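Local coordinates for uncharacterized protein (Bacteroides fragilis, PDB 3EUR) that is of unknown function but has a thioredoxin-like domain, which hints at, without proving, a role in thiol-disulfide chemistry, at residues Leu36-Pro41 / Thr116-Asp121. Numbering follows the deposited sequence.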
# COMPACT_ATOMS: atom_id res chain seq x y z
N LEU A 36 1.19 0.76 3.26
CA LEU A 36 1.10 -0.20 2.20
C LEU A 36 -0.38 -0.47 1.90
O LEU A 36 -1.13 -0.85 2.79
CB LEU A 36 1.81 -1.50 2.64
CG LEU A 36 1.74 -2.68 1.66
CD1 LEU A 36 2.48 -2.33 0.37
CD2 LEU A 36 2.35 -3.91 2.27
N PHE A 37 -0.76 -0.20 0.67
CA PHE A 37 -2.12 -0.23 0.21
C PHE A 37 -2.27 -1.29 -0.88
O PHE A 37 -1.93 -1.04 -2.02
CB PHE A 37 -2.50 1.18 -0.23
CG PHE A 37 -3.83 1.33 -0.94
CD1 PHE A 37 -4.92 0.47 -0.76
CD2 PHE A 37 -4.03 2.44 -1.76
CE1 PHE A 37 -6.10 0.69 -1.43
CE2 PHE A 37 -5.21 2.64 -2.43
CZ PHE A 37 -6.26 1.77 -2.25
N ILE A 38 -2.75 -2.48 -0.51
CA ILE A 38 -2.91 -3.59 -1.46
C ILE A 38 -4.26 -3.44 -2.09
O ILE A 38 -5.26 -3.38 -1.39
CB ILE A 38 -2.76 -4.95 -0.78
CG1 ILE A 38 -1.51 -5.01 0.10
CG2 ILE A 38 -2.80 -6.04 -1.83
CD1 ILE A 38 -1.35 -6.30 0.92
N ASN A 39 -4.33 -3.34 -3.41
CA ASN A 39 -5.57 -2.89 -4.08
C ASN A 39 -5.76 -3.70 -5.34
O ASN A 39 -4.80 -4.24 -5.91
CB ASN A 39 -5.44 -1.42 -4.41
CG ASN A 39 -4.36 -1.13 -5.37
OD1 ASN A 39 -3.20 -0.83 -5.00
ND2 ASN A 39 -4.65 -1.29 -6.60
N ASN A 40 -7.00 -3.80 -5.78
CA ASN A 40 -7.27 -4.28 -7.13
C ASN A 40 -8.28 -3.29 -7.51
O ASN A 40 -9.40 -3.32 -6.99
CB ASN A 40 -7.83 -5.72 -7.19
CG ASN A 40 -8.08 -6.15 -8.60
OD1 ASN A 40 -8.50 -5.33 -9.42
ND2 ASN A 40 -7.78 -7.41 -8.92
N PRO A 41 -7.88 -2.34 -8.33
CA PRO A 41 -8.77 -1.21 -8.52
C PRO A 41 -9.94 -1.53 -9.45
O PRO A 41 -10.77 -0.65 -9.70
CB PRO A 41 -7.87 -0.14 -9.14
CG PRO A 41 -6.50 -0.69 -9.23
CD PRO A 41 -6.57 -2.16 -8.98
N THR A 116 -6.68 -3.65 1.35
CA THR A 116 -6.13 -3.77 2.69
C THR A 116 -4.93 -2.86 2.92
O THR A 116 -4.07 -2.66 2.06
CB THR A 116 -5.73 -5.22 3.01
OG1 THR A 116 -6.66 -6.12 2.38
CG2 THR A 116 -5.74 -5.46 4.51
N LEU A 117 -4.88 -2.30 4.12
CA LEU A 117 -3.82 -1.41 4.57
C LEU A 117 -2.95 -2.03 5.63
O LEU A 117 -3.43 -2.67 6.55
CB LEU A 117 -4.43 -0.13 5.15
CG LEU A 117 -5.26 0.73 4.22
CD1 LEU A 117 -5.90 1.87 5.02
CD2 LEU A 117 -4.43 1.30 3.08
N TYR A 118 -1.64 -1.82 5.49
CA TYR A 118 -0.67 -2.06 6.55
C TYR A 118 0.07 -0.76 6.82
O TYR A 118 0.47 -0.10 5.89
CB TYR A 118 0.38 -3.13 6.17
CG TYR A 118 -0.13 -4.52 6.06
CD1 TYR A 118 0.23 -5.45 7.02
CD2 TYR A 118 -0.98 -4.90 5.06
CE1 TYR A 118 -0.19 -6.75 6.98
CE2 TYR A 118 -1.46 -6.26 5.00
CZ TYR A 118 -1.07 -7.14 6.01
OH TYR A 118 -1.52 -8.46 5.99
N LEU A 119 0.26 -0.43 8.10
CA LEU A 119 1.10 0.70 8.47
C LEU A 119 2.40 0.14 9.00
O LEU A 119 2.40 -0.69 9.91
CB LEU A 119 0.42 1.59 9.51
CG LEU A 119 1.19 2.87 9.87
CD1 LEU A 119 1.25 3.84 8.76
CD2 LEU A 119 0.61 3.50 11.16
N LEU A 120 3.51 0.58 8.39
CA LEU A 120 4.84 0.07 8.67
C LEU A 120 5.75 1.20 9.15
O LEU A 120 5.62 2.35 8.67
CB LEU A 120 5.45 -0.54 7.41
CG LEU A 120 4.60 -1.52 6.63
CD1 LEU A 120 5.32 -1.99 5.36
CD2 LEU A 120 4.15 -2.70 7.45
N ASP A 121 6.65 0.92 10.07
CA ASP A 121 7.62 1.90 10.51
C ASP A 121 8.81 1.97 9.53
O ASP A 121 8.78 1.37 8.46
CB ASP A 121 8.05 1.68 11.98
CG ASP A 121 9.06 0.57 12.18
OD1 ASP A 121 9.51 -0.09 11.20
OD2 ASP A 121 9.43 0.40 13.35
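Four backbone hydrogen bonds join Leu36-Ile38 to Thr116-Tyr118 as antiparallel strands. Leu36 and Tyr118 form one hydrogen-bonded pair. Tyr118 N reaches Leu36 O at 2.9 Å, nearly straight (166° at the hydrogen) and in the carbonyl plane. The return bond, Leu36 N to Tyr118 O, is more bent at 148° and meets the oxygen nearly along its C=O axis. Ile38 and Thr116 form the second such pair, with Ile38 N to Thr116 O at 2.9 Å and Thr116 N to Ile38 O at 3.1 Å. Between them lies the non-hydrogen-bonded pair Phe37-Leu117. Leu36 O, already bonded to Tyr118 N, also takes a CA-H...O contact from Leu117 CA at 3.3 Å.

Phe37 and Leu117 share one face of the sheet. Leu117 CG stands anti to its carbonyl carbon, and CD2 comes within 3.8 Å of Phe37 CB, crossing the Phe37 side chain obliquely. Thr116 O lies at the edge of the Phe37 ring, near its plane. Leu36, Ile38, Thr116 and Tyr118 occupy the other face. Leu36 CB packs against Tyr118 CB at 4.1 Å. Ile38 CG1 lies beside its own backbone N, and the extended chain carries CD1 to 4.1 Å from Tyr118 CE2, again obliquely. Tyr109 packs edge-to-face with the Tyr118 ring and also touches Leu36.

All seven touching residues, Leu120 included, are buried, close to the centre of the chain. The thioredoxin-like central sheet continues on both flanks: Phe37 bonds through its backbone to Leu71 and Ile73 of strand 68-74, and Leu117 to Ala131 of strand 126-131. Helix 44-55 packs on the Phe37-Leu117 face, where Met49 touches both side chains.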